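Local coordinates for uncharacterized hypothetical protein (Bacteroides uniformis, PDB 4EIU) that is of unknown function, a DUF3823 family protein whose N-terminal domain belongs to the transthyretin clan of beta-rich folds, at residues 113-125 against 237-249. Numbering follows the deposited sequence.
Sequences PFLNVEFVGNPQV and RWNYSEPMEVLIP
The Phe119 ring meets three residues of 237-249: Glu242 O at its edge, near the ring plane and 3.4 Å from Phe119 CE2, with Ser241 OG and the selenium of Met244, a selenomethionine, both approaching obliquely. Met244 SE sits 4.2 Å from the ring centroid of Phe119, 41° off the normal, a Met-aromatic contact in which the two side chains lie alongside each other, running opposite ways. A bend at Met244 chi3 (83°) turns CE away from the ring to Asn122 OD1, 3.5 Å off, and to Pro123 CD. Ser241 OG, close to Phe119 CE2, donates to Glu242 O (2.8 Å) and accepts from Ala221 N, so two bonds hold the hydroxyl. The second flat group is the Asn239 amide: Leu115 O lies over one face, 3.1 Å from Asn239 CG. From the same face Leu115 N donates to Asn239 OD1 (3.0 Å) in a bent bond, 138° at the hydrogen, arriving above the carbonyl plane; Asn239 ND2 reaches Pro78 O and touches Pro113 CB. With an alanine here, Leu115 N and Pro78 O would probably lose these partners and a gap would open beside Pro113. Farther along, a water joins Val117 N to Tyr240 O, and Ser241 CA makes a CA-H...O contact with Val117 O (3.2 Å). Toward the C-terminus the contact is apolar: Val246 lies between Pro123 and Val125, with CG1 packed tightly on Val125 CG2 (3.3 Å). The two segments run parallel, but side chains and a water do most of the joining. They are outer strands of different antiparallel sheets: 115-126 pairs with 129-138, whereas 239-247 pairs with 216-225. Val117 reaches Ala221 and Val134, and Phe119 touches Phe167 of strand 162-170, consistent with the outer strands meeting along one side of a two-sheet packing.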
ATOM      1  N   PRO A 113       2.231  -8.043  -2.894  1.00 39.30           N
ATOM      2  CA  PRO A 113       1.922  -7.269  -1.704  1.00 37.92           C
ATOM      3  C   PRO A 113       2.272  -8.084  -0.462  1.00 39.38           C
ATOM      4  O   PRO A 113       2.167  -9.274  -0.482  1.00 37.50           O
ATOM      5  CB  PRO A 113       0.401  -7.073  -1.777  1.00 39.88           C
ATOM      6  CG  PRO A 113      -0.093  -8.175  -2.647  1.00 44.52           C
ATOM      7  CD  PRO A 113       1.028  -8.541  -3.578  1.00 38.55           C
ATOM      8  N   PHE A 114       2.644  -7.408   0.618  1.00 38.83           N
ATOM      9  CA  PHE A 114       3.028  -8.113   1.815  1.00 38.13           C
ATOM     10  C   PHE A 114       1.838  -8.839   2.454  1.00 43.00           C
ATOM     11  O   PHE A 114       1.980  -9.955   2.942  1.00 41.37           O
ATOM     12  CB  PHE A 114       3.585  -7.137   2.848  1.00 39.64           C
ATOM     13  CG  PHE A 114       4.772  -6.351   2.393  1.00 39.88           C
ATOM     14  CD1 PHE A 114       5.781  -6.948   1.670  1.00 35.25           C
ATOM     15  CD2 PHE A 114       4.905  -5.022   2.730  1.00 34.75           C
ATOM     16  CE1 PHE A 114       6.895  -6.224   1.276  1.00 36.93           C
ATOM     17  CE2 PHE A 114       6.017  -4.294   2.333  1.00 36.21           C
ATOM     18  CZ  PHE A 114       7.032  -4.914   1.631  1.00 35.43           C
ATOM     19  N   LEU A 115       0.687  -8.179   2.460  1.00 40.52           N
ATOM     20  CA  LEU A 115      -0.549  -8.627   3.146  1.00 43.60           C
ATOM     21  C   LEU A 115      -1.784  -8.362   2.296  1.00 43.62           C
ATOM     22  O   LEU A 115      -1.820  -7.410   1.515  1.00 43.55           O
ATOM     23  CB  LEU A 115      -0.709  -7.893   4.488  1.00 44.93           C
ATOM     24  CG  LEU A 115       0.420  -8.022   5.542  1.00 43.21           C
ATOM     25  CD1 LEU A 115       0.183  -7.115   6.769  1.00 45.98           C
ATOM     26  CD2 LEU A 115       0.571  -9.477   6.030  1.00 42.19           C
ATOM     27  N   ASN A 116      -2.773  -9.230   2.444  1.00 46.69           N
ATOM     28  CA  ASN A 116      -4.106  -8.997   1.973  1.00 48.99           C
ATOM     29  C   ASN A 116      -4.982  -8.739   3.176  1.00 53.41           C
ATOM     30  O   ASN A 116      -4.902  -9.459   4.185  1.00 48.39           O
ATOM     31  CB  ASN A 116      -4.604 -10.211   1.202  1.00 50.97           C
ATOM     32  CG  ASN A 116      -3.849 -10.428  -0.085  1.00 52.97           C
ATOM     33  OD1 ASN A 116      -3.452  -9.478  -0.751  1.00 53.49           O
ATOM     34  ND2 ASN A 116      -3.687 -11.676  -0.466  1.00 57.91           N
ATOM     35  N   VAL A 117      -5.819  -7.726   3.071  1.00 47.78           N
ATOM     36  CA  VAL A 117      -6.636  -7.279   4.197  1.00 49.60           C
ATOM     37  C   VAL A 117      -8.055  -7.085   3.720  1.00 55.92           C
ATOM     38  O   VAL A 117      -8.279  -6.354   2.765  1.00 53.43           O
ATOM     39  CB  VAL A 117      -6.132  -5.936   4.766  1.00 48.84           C
ATOM     40  CG1 VAL A 117      -6.972  -5.523   5.989  1.00 48.96           C
ATOM     41  CG2 VAL A 117      -4.631  -5.984   5.063  1.00 46.77           C
ATOM     42  N   GLU A 118      -9.014  -7.725   4.386  1.00 57.90           N
ATOM     43  CA  GLU A 118     -10.412  -7.619   3.972  1.00 64.03           C
ATOM     44  C   GLU A 118     -11.321  -7.550   5.180  1.00 68.29           C
ATOM     45  O   GLU A 118     -10.970  -8.020   6.270  1.00 65.75           O
ATOM     46  CB  GLU A 118     -10.802  -8.830   3.121  1.00 65.25           C
ATOM     47  CG  GLU A 118     -10.684 -10.155   3.885  1.00 79.31           C
ATOM     48  CD  GLU A 118     -10.690 -11.379   2.991  1.00 95.31           C
ATOM     49  OE1 GLU A 118     -11.591 -11.472   2.123  1.00 87.45           O
ATOM     50  OE2 GLU A 118      -9.813 -12.264   3.187  1.00 87.94           O
ATOM     51  N   PHE A 119     -12.496  -6.971   4.976  1.00 64.20           N
ATOM     52  CA  PHE A 119     -13.596  -7.119   5.944  1.00 65.37           C
ATOM     53  C   PHE A 119     -14.279  -8.464   5.744  1.00 71.72           C
ATOM     54  O   PHE A 119     -14.332  -8.973   4.628  1.00 70.09           O
ATOM     55  CB  PHE A 119     -14.606  -6.005   5.767  1.00 65.81           C
ATOM     56  CG  PHE A 119     -14.119  -4.668   6.231  1.00 64.61           C
ATOM     57  CD1 PHE A 119     -13.836  -4.448   7.584  1.00 66.64           C
ATOM     58  CD2 PHE A 119     -13.962  -3.619   5.331  1.00 60.00           C
ATOM     59  CE1 PHE A 119     -13.416  -3.204   8.030  1.00 69.27           C
ATOM     60  CE2 PHE A 119     -13.531  -2.374   5.766  1.00 64.48           C
ATOM     61  CZ  PHE A 119     -13.258  -2.160   7.115  1.00 65.70           C
ATOM     62  N   VAL A 120     -14.794  -9.053   6.818  1.00 76.26           N
ATOM     63  CA  VAL A 120     -15.531 -10.302   6.694  1.00 80.48           C
ATOM     64  C   VAL A 120     -17.025 -10.025   6.782  1.00 91.88           C
ATOM     65  O   VAL A 120     -17.754 -10.323   5.838  1.00103.51           O
ATOM     66  CB  VAL A 120     -15.094 -11.344   7.734  1.00 81.57           C
ATOM     67  CG1 VAL A 120     -15.945 -12.604   7.599  1.00 82.64           C
ATOM     68  CG2 VAL A 120     -13.623 -11.659   7.532  1.00 85.59           C
ATOM     69  N   GLY A 121     -17.488  -9.430   7.876  1.00 80.43           N
ATOM     70  CA  GLY A 121     -18.929  -9.123   7.979  1.00102.97           C
ATOM     71  C   GLY A 121     -19.301  -7.752   7.440  1.00 91.86           C
ATOM     72  O   GLY A 121     -18.493  -7.076   6.834  1.00 91.60           O
ATOM     73  N   ASN A 122     -20.548  -7.356   7.666  1.00 92.82           N
ATOM     74  CA  ASN A 122     -20.936  -5.945   7.637  1.00 93.88           C
ATOM     75  C   ASN A 122     -20.632  -5.369   9.013  1.00 92.60           C
ATOM     76  O   ASN A 122     -20.942  -6.006  10.015  1.00100.13           O
ATOM     77  CB  ASN A 122     -22.435  -5.791   7.378  1.00101.66           C
ATOM     78  CG  ASN A 122     -22.808  -6.082   5.946  1.00100.58           C
ATOM     79  OD1 ASN A 122     -22.241  -5.507   5.021  1.00 96.13           O
ATOM     80  ND2 ASN A 122     -23.764  -6.981   5.755  1.00107.29           N
ATOM     81  N   PRO A 123     -20.022  -4.176   9.081  1.00 90.00           N
ATOM     82  CA  PRO A 123     -19.771  -3.598  10.409  1.00 91.72           C
ATOM     83  C   PRO A 123     -21.050  -3.305  11.222  1.00 95.62           C
ATOM     84  O   PRO A 123     -21.858  -2.499  10.792  1.00108.93           O
ATOM     85  CB  PRO A 123     -19.025  -2.294  10.080  1.00 90.52           C
ATOM     86  CG  PRO A 123     -18.339  -2.570   8.774  1.00 92.57           C
ATOM     87  CD  PRO A 123     -19.284  -3.463   8.016  1.00 95.04           C
ATOM     88  N   GLN A 124     -21.240  -3.975  12.360  1.00105.33           N
ATOM     89  CA  GLN A 124     -22.352  -3.665  13.286  1.00102.08           C
ATOM     90  C   GLN A 124     -22.124  -2.284  13.913  1.00100.51           C
ATOM     91  O   GLN A 124     -20.992  -1.926  14.192  1.00101.02           O
ATOM     92  CB  GLN A 124     -22.400  -4.670  14.446  1.00115.25           C
ATOM     93  CG  GLN A 124     -22.772  -6.111  14.130  1.00118.61           C
ATOM     94  CD  GLN A 124     -22.622  -7.026  15.352  1.00127.54           C
ATOM     95  OE1 GLN A 124     -21.694  -7.829  15.421  1.00131.27           O
ATOM     96  NE2 GLN A 124     -23.525  -6.897  16.325  1.00120.95           N
ATOM     97  N   VAL A 125     -23.189  -1.532  14.173  1.00105.27           N
ATOM     98  CA  VAL A 125     -23.103  -0.275  14.945  1.00106.06           C
ATOM     99  C   VAL A 125     -24.051  -0.347  16.145  1.00118.04           C
ATOM    100  O   VAL A 125     -25.187  -0.805  16.016  1.00111.98           O
ATOM    101  CB  VAL A 125     -23.478   0.959  14.088  1.00110.47           C
ATOM    102  CG1 VAL A 125     -23.351   2.246  14.899  1.00112.86           C
ATOM    103  CG2 VAL A 125     -22.619   1.023  12.831  1.00100.89           C
ATOM    104  N   ARG A 237       4.673   0.631   5.081  1.00 39.21           N
ATOM    105  CA  ARG A 237       3.442   0.955   4.363  1.00 41.34           C
ATOM    106  C   ARG A 237       2.373  -0.119   4.588  1.00 41.00           C
ATOM    107  O   ARG A 237       2.671  -1.314   4.583  1.00 36.99           O
ATOM    108  CB  ARG A 237       3.711   1.089   2.887  1.00 35.25           C
ATOM    109  CG  ARG A 237       4.793   2.114   2.539  1.00 34.35           C
ATOM    110  CD  ARG A 237       5.009   2.323   1.016  1.00 37.35           C
ATOM    111  NE  ARG A 237       6.157   3.199   0.946  1.00 35.68           N
ATOM    112  CZ  ARG A 237       6.158   4.482   0.732  1.00 40.13           C
ATOM    113  NH1 ARG A 237       5.049   5.128   0.327  1.00 38.44           N
ATOM    114  NH2 ARG A 237       7.313   5.115   0.906  1.00 37.92           N
ATOM    115  N   TRP A 238       1.147   0.338   4.829  1.00 38.32           N
ATOM    116  CA  TRP A 238      -0.032  -0.539   4.914  1.00 38.93           C
ATOM    117  C   TRP A 238      -0.523  -1.096   3.624  1.00 38.62           C
ATOM    118  O   TRP A 238      -0.611  -0.404   2.574  1.00 37.29           O
ATOM    119  CB  TRP A 238      -1.192   0.191   5.604  1.00 40.14           C
ATOM    120  CG  TRP A 238      -0.983   0.496   7.060  1.00 39.55           C
ATOM    121  CD1 TRP A 238      -0.970  -0.388   8.136  1.00 42.88           C
ATOM    122  CD2 TRP A 238      -0.736   1.805   7.654  1.00 42.37           C
ATOM    123  NE1 TRP A 238      -0.773   0.275   9.309  1.00 44.25           N
ATOM    124  CE2 TRP A 238      -0.636   1.588   9.094  1.00 46.34           C
ATOM    125  CE3 TRP A 238      -0.679   3.109   7.157  1.00 47.56           C
ATOM    126  CZ2 TRP A 238      -0.410   2.623   9.971  1.00 45.69           C
ATOM    127  CZ3 TRP A 238      -0.439   4.150   8.058  1.00 49.31           C
ATOM    128  CH2 TRP A 238      -0.299   3.908   9.421  1.00 55.12           C
ATOM    129  N   ASN A 239      -0.952  -2.355   3.717  1.00 39.69           N
ATOM    130  CA  ASN A 239      -1.955  -2.904   2.801  1.00 42.05           C
ATOM    131  C   ASN A 239      -3.364  -2.630   3.319  1.00 43.84           C
ATOM    132  O   ASN A 239      -3.579  -2.529   4.524  1.00 43.62           O
ATOM    133  CB  ASN A 239      -1.752  -4.395   2.563  1.00 42.27           C
ATOM    134  CG  ASN A 239      -0.446  -4.674   1.828  1.00 39.25           C
ATOM    135  OD1 ASN A 239       0.497  -5.167   2.435  1.00 40.30           O
ATOM    136  ND2 ASN A 239      -0.385  -4.336   0.549  1.00 39.89           N
ATOM    137  N   TYR A 240      -4.301  -2.480   2.381  1.00 43.46           N
ATOM    138  CA  TYR A 240      -5.611  -1.945   2.672  1.00 44.39           C
ATOM    139  C   TYR A 240      -6.727  -2.809   2.133  1.00 46.37           C
ATOM    140  O   TYR A 240      -6.594  -3.410   1.067  1.00 46.53           O
ATOM    141  CB  TYR A 240      -5.775  -0.565   1.999  1.00 42.26           C
ATOM    142  CG  TYR A 240      -5.177   0.636   2.719  1.00 40.20           C
ATOM    143  CD1 TYR A 240      -5.943   1.376   3.606  1.00 43.08           C
ATOM    144  CD2 TYR A 240      -3.889   1.088   2.435  1.00 37.71           C
ATOM    145  CE1 TYR A 240      -5.431   2.496   4.240  1.00 44.32           C
ATOM    146  CE2 TYR A 240      -3.371   2.190   3.083  1.00 40.51           C
ATOM    147  CZ  TYR A 240      -4.184   2.924   3.951  1.00 40.29           C
ATOM    148  OH  TYR A 240      -3.674   4.057   4.573  1.00 44.10           O
ATOM    149  N   SER A 241      -7.852  -2.793   2.856  1.00 49.11           N
ATOM    150  CA  SER A 241      -9.110  -3.324   2.377  1.00 48.25           C
ATOM    151  C   SER A 241      -9.828  -2.330   1.478  1.00 45.51           C
ATOM    152  O   SER A 241      -9.374  -1.199   1.275  1.00 47.24           O
ATOM    153  CB  SER A 241     -10.009  -3.671   3.553  1.00 54.10           C
ATOM    154  OG  SER A 241     -10.594  -2.502   4.113  1.00 55.13           O
ATOM    155  N   GLU A 242     -10.955  -2.768   0.944  1.00 50.83           N
ATOM    156  CA  GLU A 242     -11.895  -1.854   0.316  1.00 54.53           C
ATOM    157  C   GLU A 242     -12.574  -1.049   1.420  1.00 54.65           C
ATOM    158  O   GLU A 242     -12.733  -1.565   2.539  1.00 59.36           O
ATOM    159  CB  GLU A 242     -12.951  -2.612  -0.477  1.00 60.24           C
ATOM    160  CG  GLU A 242     -12.449  -3.202  -1.787  1.00 67.73           C
ATOM    161  CD  GLU A 242     -13.474  -4.145  -2.386  1.00 93.20           C
ATOM    162  OE1 GLU A 242     -14.595  -3.687  -2.693  1.00 87.28           O
ATOM    163  OE2 GLU A 242     -13.186  -5.356  -2.508  1.00 99.36           O
ATOM    164  N   PRO A 243     -12.937   0.216   1.128  1.00 53.87           N
ATOM    165  CA  PRO A 243     -13.765   0.967   2.084  1.00 58.97           C
ATOM    166  C   PRO A 243     -15.186   0.431   2.155  1.00 60.67           C
ATOM    167  O   PRO A 243     -15.638  -0.260   1.247  1.00 59.85           O
ATOM    168  CB  PRO A 243     -13.752   2.400   1.536  1.00 59.62           C
ATOM    169  CG  PRO A 243     -13.426   2.281   0.102  1.00 59.12           C
ATOM    170  CD  PRO A 243     -12.599   1.025  -0.062  1.00 57.50           C
HETATM  171  N   MSE A 244     -15.881   0.729   3.249  1.00 63.21           N
HETATM  172  CA  MSE A 244     -17.280   0.413   3.381  1.00 69.37           C
HETATM  173  C   MSE A 244     -17.992   1.600   4.007  1.00 73.28           C
HETATM  174  O   MSE A 244     -17.440   2.292   4.878  1.00 67.71           O
HETATM  175  CB  MSE A 244     -17.481  -0.837   4.227  1.00 72.39           C
HETATM  176  CG  MSE A 244     -16.946  -2.107   3.582  1.00 65.95           C
HETATM  177 SE   MSE A 244     -17.407  -3.637   4.669  0.75 73.54          SE
HETATM  178  CE  MSE A 244     -19.213  -4.043   4.127  1.00 72.15           C
ATOM    179  N   GLU A 245     -19.204   1.845   3.522  1.00 73.28           N
ATOM    180  CA  GLU A 245     -20.057   2.896   4.053  1.00 73.92           C
ATOM    181  C   GLU A 245     -20.837   2.332   5.210  1.00 76.47           C
ATOM    182  O   GLU A 245     -21.388   1.241   5.105  1.00 83.72           O
ATOM    183  CB  GLU A 245     -21.016   3.378   2.977  1.00 72.98           C
ATOM    184  CG  GLU A 245     -21.848   4.575   3.390  1.00 83.86           C
ATOM    185  CD  GLU A 245     -22.854   4.949   2.331  1.00 85.84           C
ATOM    186  OE1 GLU A 245     -22.428   5.181   1.186  1.00 89.97           O
ATOM    187  OE2 GLU A 245     -24.052   4.984   2.642  1.00 94.00           O
ATOM    188  N   VAL A 246     -20.888   3.083   6.309  1.00 82.50           N
ATOM    189  CA  VAL A 246     -21.627   2.692   7.494  1.00 81.72           C
ATOM    190  C   VAL A 246     -22.592   3.790   7.927  1.00 88.86           C
ATOM    191  O   VAL A 246     -22.197   4.929   8.181  1.00 87.47           O
ATOM    192  CB  VAL A 246     -20.699   2.389   8.674  1.00 81.38           C
ATOM    193  CG1 VAL A 246     -21.525   1.886   9.864  1.00 85.95           C
ATOM    194  CG2 VAL A 246     -19.647   1.365   8.256  1.00 79.24           C
ATOM    195  N   LEU A 247     -23.861   3.437   8.020  1.00 90.06           N
ATOM    196  CA  LEU A 247     -24.869   4.401   8.420  1.00 98.30           C
ATOM    197  C   LEU A 247     -25.057   4.221   9.929  1.00 95.29           C
ATOM    198  O   LEU A 247     -25.436   3.134  10.380  1.00 95.20           O
ATOM    199  CB  LEU A 247     -26.162   4.157   7.638  1.00104.02           C
ATOM    200  CG  LEU A 247     -26.123   4.362   6.107  1.00106.69           C
ATOM    201  CD1 LEU A 247     -25.091   3.496   5.384  1.00111.71           C
ATOM    202  CD2 LEU A 247     -27.511   4.113   5.523  1.00105.95           C
ATOM    203  N   ILE A 248     -24.798   5.280  10.702  0.50 93.90           N
ATOM    204  CA  ILE A 248     -24.952   5.247  12.169  0.50 96.90           C
ATOM    205  C   ILE A 248     -26.404   5.424  12.651  0.50104.87           C
ATOM    206  O   ILE A 248     -26.996   6.504  12.488  0.50101.39           O
ATOM    207  CB  ILE A 248     -24.083   6.323  12.841  0.50 97.19           C
ATOM    208  CG1 ILE A 248     -22.601   6.007  12.606  0.50 95.38           C
ATOM    209  CG2 ILE A 248     -24.400   6.389  14.337  0.50101.93           C
ATOM    210  CD1 ILE A 248     -21.653   7.161  12.874  0.50 90.29           C
ATOM    211  N   PRO A 249     -26.987   4.379  13.280  1.00107.71           N
ATOM    212  CA  PRO A 249     -28.378   4.505  13.724  1.00123.13           C
ATOM    213  C   PRO A 249     -28.592   5.540  14.833  1.00126.93           C
ATOM    214  O   PRO A 249     -27.752   5.729  15.714  1.00128.04           O
ATOM    215  CB  PRO A 249     -28.726   3.103  14.251  1.00124.20           C
ATOM    216  CG  PRO A 249     -27.632   2.208  13.820  1.00119.80           C
ATOM    217  CD  PRO A 249     -26.421   3.066  13.657  1.00114.23           C
ATOM    218  OXT PRO A 249     -29.618   6.223  14.862  1.00141.34           O
TER
HETATM  219  O   HOH W   1      -5.388  -5.882   0.851  1.00 45.93           O